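PDB 4R12: putative uncharacterized protein from Dictyostelium purpureum, which is nicastrin, probably an essential subunit of gamma-secretase, the complex that cleaves membrane proteins such as Notch receptors and amyloid precursor protein within the membrane. Local coordinates for residues Val96-Asp109 with Asn409-Asn421. Numbering follows the deposited sequence.
Sequences VLTDTKKTYPYSPD and NPYYGYEQDDNEN. With NAG (2-acetamido-2-deoxy-beta-D-glucopyranose), chain D; NAG (2-acetamido-2-deoxy-beta-D-glucopyranose), chain C.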
loop_
_atom_site.group_PDB
_atom_site.type_symbol
_atom_site.label_atom_id
_atom_site.label_comp_id
_atom_site.label_asym_id
_atom_site.label_seq_id
_atom_site.Cartn_x
_atom_site.Cartn_y
_atom_site.Cartn_z
ATOM N N VAL A 96 3.945 -16.570 14.571
ATOM C CA VAL A 96 4.958 -15.540 14.769
ATOM C C VAL A 96 4.475 -14.546 15.818
ATOM O O VAL A 96 3.395 -13.954 15.699
ATOM C CB VAL A 96 5.303 -14.807 13.448
ATOM C CG1 VAL A 96 6.302 -13.661 13.707
ATOM C CG2 VAL A 96 5.858 -15.809 12.415
ATOM N N LEU A 97 5.288 -14.376 16.854
ATOM C CA LEU A 97 4.958 -13.506 17.970
ATOM C C LEU A 97 5.285 -12.052 17.634
ATOM O O LEU A 97 6.296 -11.768 16.989
ATOM C CB LEU A 97 5.729 -13.951 19.222
ATOM C CG LEU A 97 5.565 -15.423 19.637
ATOM C CD1 LEU A 97 6.608 -15.781 20.684
ATOM C CD2 LEU A 97 4.164 -15.697 20.165
ATOM N N THR A 98 4.428 -11.138 18.064
ATOM C CA THR A 98 4.677 -9.720 17.834
ATOM C C THR A 98 4.740 -8.928 19.136
ATOM O O THR A 98 4.576 -7.708 19.102
ATOM C CB THR A 98 3.589 -9.091 16.942
ATOM O OG1 THR A 98 2.340 -9.091 17.650
ATOM C CG2 THR A 98 3.431 -9.882 15.646
ATOM N N ASP A 99 4.962 -9.605 20.270
ATOM C CA ASP A 99 5.094 -8.895 21.549
ATOM C C ASP A 99 6.485 -8.270 21.694
ATOM O O ASP A 99 6.693 -7.380 22.519
ATOM C CB ASP A 99 4.789 -9.813 22.746
ATOM C CG ASP A 99 5.584 -11.115 22.730
ATOM O OD1 ASP A 99 5.960 -11.603 21.637
ATOM O OD2 ASP A 99 5.818 -11.667 23.833
ATOM N N THR A 100 7.426 -8.740 20.880
ATOM C CA THR A 100 8.727 -8.094 20.715
ATOM C C THR A 100 8.968 -7.807 19.230
ATOM O O THR A 100 8.324 -8.406 18.368
ATOM C CB THR A 100 9.875 -8.959 21.236
ATOM O OG1 THR A 100 9.939 -10.173 20.476
ATOM C CG2 THR A 100 9.698 -9.285 22.722
ATOM N N LYS A 101 9.892 -6.895 18.944
ATOM C CA LYS A 101 10.249 -6.519 17.576
ATOM C C LYS A 101 11.570 -7.156 17.183
ATOM O O LYS A 101 12.286 -7.663 18.039
ATOM C CB LYS A 101 10.384 -5.001 17.439
ATOM C CG LYS A 101 9.087 -4.208 17.490
ATOM C CD LYS A 101 9.433 -2.712 17.449
ATOM C CE LYS A 101 8.190 -1.834 17.510
ATOM N NZ LYS A 101 7.615 -1.642 16.158
ATOM N N LYS A 102 11.915 -7.111 15.899
ATOM C CA LYS A 102 13.245 -7.570 15.498
ATOM C C LYS A 102 14.287 -6.565 15.964
ATOM O O LYS A 102 14.053 -5.367 15.920
ATOM C CB LYS A 102 13.350 -7.760 13.982
ATOM C CG LYS A 102 12.742 -9.053 13.464
ATOM C CD LYS A 102 13.048 -9.243 11.981
ATOM C CE LYS A 102 12.783 -10.687 11.529
ATOM N NZ LYS A 102 11.356 -11.102 11.763
ATOM N N THR A 103 15.440 -7.055 16.396
ATOM C CA THR A 103 16.526 -6.175 16.825
ATOM C C THR A 103 17.501 -5.873 15.685
ATOM O O THR A 103 18.573 -5.308 15.907
ATOM C CB THR A 103 17.308 -6.794 17.984
ATOM O OG1 THR A 103 17.833 -8.064 17.577
ATOM C CG2 THR A 103 16.392 -6.992 19.193
ATOM N N TYR A 104 17.127 -6.244 14.468
ATOM C CA TYR A 104 17.979 -5.994 13.308
ATOM C C TYR A 104 17.142 -5.561 12.114
ATOM O O TYR A 104 15.939 -5.826 12.082
ATOM C CB TYR A 104 18.802 -7.241 12.969
ATOM C CG TYR A 104 18.005 -8.517 12.775
ATOM C CD1 TYR A 104 17.423 -8.819 11.543
ATOM C CD2 TYR A 104 17.876 -9.443 13.810
ATOM C CE1 TYR A 104 16.708 -10.002 11.349
ATOM C CE2 TYR A 104 17.166 -10.639 13.629
ATOM C CZ TYR A 104 16.583 -10.906 12.391
ATOM O OH TYR A 104 15.887 -12.076 12.191
ATOM N N PRO A 105 17.766 -4.902 11.119
ATOM C CA PRO A 105 16.994 -4.518 9.931
ATOM C C PRO A 105 16.554 -5.751 9.152
ATOM O O PRO A 105 17.292 -6.734 9.074
ATOM C CB PRO A 105 17.981 -3.677 9.101
ATOM C CG PRO A 105 19.178 -3.446 9.987
ATOM C CD PRO A 105 19.193 -4.553 10.985
ATOM N N TYR A 106 15.357 -5.708 8.579
ATOM C CA TYR A 106 14.843 -6.886 7.902
ATOM C C TYR A 106 13.804 -6.562 6.830
ATOM O O TYR A 106 12.837 -5.848 7.099
ATOM C CB TYR A 106 14.226 -7.863 8.932
ATOM C CG TYR A 106 13.673 -9.072 8.242
ATOM C CD1 TYR A 106 14.536 -9.978 7.637
ATOM C CD2 TYR A 106 12.301 -9.285 8.135
ATOM C CE1 TYR A 106 14.065 -11.067 6.968
ATOM C CE2 TYR A 106 11.809 -10.400 7.460
ATOM C CZ TYR A 106 12.709 -11.282 6.878
ATOM O OH TYR A 106 12.282 -12.390 6.196
ATOM N N SER A 107 13.998 -7.095 5.624
ATOM C CA SER A 107 12.978 -7.014 4.579
ATOM C C SER A 107 12.768 -8.367 3.904
ATOM O O SER A 107 13.707 -8.951 3.352
ATOM C CB SER A 107 13.351 -5.963 3.527
ATOM O OG SER A 107 12.443 -5.987 2.436
ATOM N N PRO A 108 11.529 -8.872 3.953
ATOM C CA PRO A 108 11.127 -10.103 3.271
ATOM C C PRO A 108 10.774 -9.841 1.813
ATOM O O PRO A 108 10.284 -10.726 1.126
ATOM C CB PRO A 108 9.876 -10.535 4.045
ATOM C CG PRO A 108 9.240 -9.210 4.400
ATOM C CD PRO A 108 10.390 -8.247 4.660
ATOM N N ASP A 109 11.007 -8.625 1.341
ATOM C CA ASP A 109 10.610 -8.281 -0.018
ATOM C C ASP A 109 11.759 -8.479 -1.003
ATOM O O ASP A 109 12.758 -9.117 -0.681
ATOM C CB ASP A 109 10.100 -6.841 -0.065
ATOM C CG ASP A 109 8.950 -6.663 -1.041
ATOM O OD1 ASP A 109 9.222 -6.521 -2.252
ATOM O OD2 ASP A 109 7.780 -6.662 -0.596
ATOM N N ASN A 409 14.561 3.078 4.527
ATOM C CA ASN A 409 13.634 2.115 5.141
ATOM C C ASN A 409 14.307 0.768 5.437
ATOM O O ASN A 409 14.622 0.018 4.516
ATOM C CB ASN A 409 12.435 1.903 4.208
ATOM C CG ASN A 409 11.263 1.179 4.888
ATOM O OD1 ASN A 409 11.392 0.667 6.001
ATOM N ND2 ASN A 409 10.127 1.110 4.193
ATOM N N PRO A 410 14.517 0.449 6.726
ATOM C CA PRO A 410 15.161 -0.820 7.082
ATOM C C PRO A 410 14.175 -1.994 7.175
ATOM O O PRO A 410 14.595 -3.132 7.400
ATOM C CB PRO A 410 15.779 -0.517 8.444
ATOM C CG PRO A 410 14.841 0.482 9.047
ATOM C CD PRO A 410 14.296 1.308 7.911
ATOM N N TYR A 411 12.892 -1.718 6.984
ATOM C CA TYR A 411 11.872 -2.754 7.088
ATOM C C TYR A 411 10.919 -2.707 5.906
ATOM O O TYR A 411 9.701 -2.793 6.078
ATOM C CB TYR A 411 11.093 -2.600 8.413
ATOM C CG TYR A 411 11.969 -2.887 9.603
ATOM C CD1 TYR A 411 12.461 -4.162 9.828
ATOM C CD2 TYR A 411 12.329 -1.881 10.486
ATOM C CE1 TYR A 411 13.283 -4.436 10.919
ATOM C CE2 TYR A 411 13.154 -2.139 11.578
ATOM C CZ TYR A 411 13.628 -3.416 11.784
ATOM O OH TYR A 411 14.448 -3.677 12.864
ATOM N N TYR A 412 11.470 -2.598 4.696
ATOM C CA TYR A 412 10.620 -2.459 3.527
ATOM C C TYR A 412 9.738 -3.694 3.299
ATOM O O TYR A 412 10.232 -4.816 3.221
ATOM C CB TYR A 412 11.466 -2.188 2.271
ATOM C CG TYR A 412 10.610 -1.931 1.066
ATOM C CD1 TYR A 412 10.173 -2.978 0.262
ATOM C CD2 TYR A 412 10.211 -0.638 0.745
ATOM C CE1 TYR A 412 9.369 -2.745 -0.837
ATOM C CE2 TYR A 412 9.403 -0.391 -0.355
ATOM C CZ TYR A 412 8.989 -1.449 -1.140
ATOM O OH TYR A 412 8.181 -1.225 -2.231
ATOM N N GLY A 413 8.429 -3.481 3.174
ATOM C CA GLY A 413 7.506 -4.568 2.894
ATOM C C GLY A 413 7.333 -5.511 4.073
ATOM O O GLY A 413 7.200 -6.731 3.914
ATOM N N TYR A 414 7.310 -4.943 5.267
ATOM C CA TYR A 414 7.341 -5.754 6.479
ATOM C C TYR A 414 6.584 -5.069 7.625
ATOM O O TYR A 414 6.547 -3.842 7.688
ATOM C CB TYR A 414 8.800 -6.033 6.870
ATOM C CG TYR A 414 8.952 -6.888 8.103
ATOM C CD1 TYR A 414 8.498 -8.208 8.121
ATOM C CD2 TYR A 414 9.565 -6.384 9.244
ATOM C CE1 TYR A 414 8.623 -8.998 9.269
ATOM C CE2 TYR A 414 9.707 -7.161 10.387
ATOM C CZ TYR A 414 9.230 -8.466 10.394
ATOM O OH TYR A 414 9.371 -9.222 11.537
ATOM N N GLU A 415 6.004 -5.878 8.522
ATOM C CA GLU A 415 5.162 -5.380 9.625
ATOM C C GLU A 415 5.848 -4.356 10.518
ATOM O O GLU A 415 5.186 -3.496 11.095
ATOM C CB GLU A 415 4.678 -6.550 10.496
ATOM C CG GLU A 415 5.820 -7.456 10.943
ATOM C CD GLU A 415 5.482 -8.348 12.130
ATOM O OE1 GLU A 415 4.627 -7.973 12.949
ATOM O OE2 GLU A 415 6.093 -9.427 12.250
ATOM N N GLN A 416 7.171 -4.447 10.652
ATOM C CA GLN A 416 7.893 -3.506 11.495
ATOM C C GLN A 416 8.100 -2.128 10.847
ATOM O O GLN A 416 8.706 -1.248 11.454
ATOM C CB GLN A 416 9.241 -4.095 11.911
ATOM C CG GLN A 416 9.812 -3.478 13.188
ATOM C CD GLN A 416 10.839 -4.369 13.869
ATOM O OE1 GLN A 416 10.698 -5.591 13.906
ATOM N NE2 GLN A 416 11.875 -3.746 14.432
ATOM N N ASP A 417 7.596 -1.941 9.628
ATOM C CA ASP A 417 7.567 -0.623 9.014
ATOM C C ASP A 417 6.364 0.123 9.587
ATOM O O ASP A 417 5.332 0.285 8.924
ATOM C CB ASP A 417 7.492 -0.731 7.487
ATOM C CG ASP A 417 7.587 0.619 6.795
ATOM O OD1 ASP A 417 7.859 1.640 7.473
ATOM O OD2 ASP A 417 7.386 0.658 5.551
ATOM N N ASP A 418 6.512 0.568 10.829
ATOM C CA ASP A 418 5.392 1.104 11.597
ATOM C C ASP A 418 5.706 2.518 12.117
ATOM O O ASP A 418 6.660 3.156 11.647
ATOM C CB ASP A 418 5.042 0.148 12.755
ATOM C CG ASP A 418 6.208 -0.076 13.716
ATOM O OD1 ASP A 418 7.186 0.709 13.705
ATOM O OD2 ASP A 418 6.146 -1.054 14.491
ATOM N N ASN A 419 4.937 3.000 13.098
ATOM C CA ASN A 419 5.091 4.397 13.516
ATOM C C ASN A 419 6.462 4.675 14.106
ATOM O O ASN A 419 6.934 5.816 14.052
ATOM C CB ASN A 419 3.971 4.848 14.504
ATOM C CG ASN A 419 3.955 4.085 15.837
ATOM O OD1 ASN A 419 4.859 3.324 16.171
ATOM N ND2 ASN A 419 2.902 4.312 16.614
ATOM N N GLU A 420 7.112 3.637 14.630
ATOM C CA GLU A 420 8.455 3.791 15.183
ATOM C C GLU A 420 9.548 3.726 14.116
ATOM O O GLU A 420 10.727 3.935 14.407
ATOM C CB GLU A 420 8.698 2.734 16.259
ATOM C CG GLU A 420 7.855 3.001 17.495
ATOM C CD GLU A 420 8.154 2.057 18.630
ATOM O OE1 GLU A 420 8.900 1.078 18.420
ATOM O OE2 GLU A 420 7.637 2.302 19.740
ATOM N N ASN A 421 9.151 3.460 12.880
ATOM C CA ASN A 421 10.103 3.383 11.785
ATOM C C ASN A 421 10.191 4.697 11.008
ATOM O O ASN A 421 10.963 4.801 10.068
ATOM C CB ASN A 421 9.724 2.235 10.829
ATOM C CG ASN A 421 10.833 1.902 9.821
ATOM O OD1 ASN A 421 11.999 1.786 10.185
ATOM N ND2 ASN A 421 10.460 1.741 8.553
HETATM C C1 NAG D . 3.751 -4.681 23.465
HETATM C C2 NAG D . 4.914 -3.858 22.973
HETATM C C3 NAG D . 5.803 -3.464 24.125
HETATM C C4 NAG D . 5.008 -2.880 25.287
HETATM C C5 NAG D . 3.846 -3.819 25.611
HETATM C C6 NAG D . 2.917 -3.328 26.681
HETATM C C7 NAG D . 5.734 -4.287 20.778
HETATM C C8 NAG D . 6.699 -5.054 19.958
HETATM N N2 NAG D . 5.677 -4.617 22.041
HETATM O O3 NAG D . 6.743 -2.539 23.620
HETATM O O4 NAG D . 5.897 -2.739 26.392
HETATM O O5 NAG D . 3.074 -3.922 24.443
HETATM O O6 NAG D . 2.330 -2.111 26.260
HETATM O O7 NAG D . 5.044 -3.422 20.314
HETATM C C1 NAG C . 17.796 -14.462 10.533
HETATM C C2 NAG C . 19.075 -13.646 10.549
HETATM C C3 NAG C . 20.197 -14.324 11.282
HETATM C C4 NAG C . 19.799 -14.780 12.650
HETATM C C5 NAG C . 18.538 -15.636 12.515
HETATM C C6 NAG C . 17.963 -16.122 13.822
HETATM C C7 NAG C . 19.034 -12.406 8.530
HETATM C C8 NAG C . 19.344 -12.404 7.069
HETATM N N2 NAG C . 19.517 -13.392 9.231
HETATM O O3 NAG C . 21.267 -13.407 11.363
HETATM O O4 NAG C . 20.884 -15.541 13.099
HETATM O O5 NAG C . 17.519 -14.949 11.816
HETATM O O6 NAG C . 18.052 -15.200 14.870
HETATM O O7 NAG C . 18.370 -11.544 9.009
HETATM O O HOH W 1 6.811 -10.261 14.611
HETATM O O HOH W 2 6.864 -8.350 1.636
#
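At the interface of the small and large lobes of nicastrin, the loop after strand 90-96 lies against the turn-rich loop leading to helix 427-441, with Tyr-106 and Tyr-414 forming a T-shaped (edge-to-face) pair. The CD2-CE2 edge of Tyr-106 points at the Tyr-414 ring, CD2 standing over the ring centre, and the planes meet at 85°. CG of Tyr-414 lies anti to the backbone N (chi1 -179°), which carries the ring across to Lys-102 and places OH 2.7 Å from Lys-102 NZ, its hydrogen-bond donor. That ammonium also donates to the carbonyls of Thr-74 and Phe-77, while CE of Lys-102 lies over one face of the Tyr-106 ring, near its rim.

The extended side chain of Gln-416 pairs with the backbone of Lys-102 through both ends of its amide. OE1 accepts from Lys-102 N at 2.8 Å; NE2 donates to Lys-102 O in an almost straight bond (179°), on a carbonyl lone pair, so the amide's rotation is fixed. Tyr-411 OH donates a hydrogen bond to Tyr-104 O (2.7 Å), from above the carbonyl plane. Nearby, Tyr-106 N donates to Pro-410 O, and Ser-107 OG to Tyr-412 O at 2.6 Å, inside the type II turn 411-414. Pro-108 CD packs 3.5 Å from Tyr-414 CB.

With Tyr-414 cut back to an alanine, the edge of Tyr-106 is likely to lose the aromatic face it meets and Lys-102 NZ one of its acceptors. Two water molecules add bridges, one from Leu-97 O to Glu-415 OE2, the other from Asp-109 OD2 to Gly-413 O. Five of the six direct hydrogen bonds across the contact use main-chain atoms, so the match between these two loops probably rests largely on backbone geometry, with the tyrosine pair and Pro-108 packed beside it.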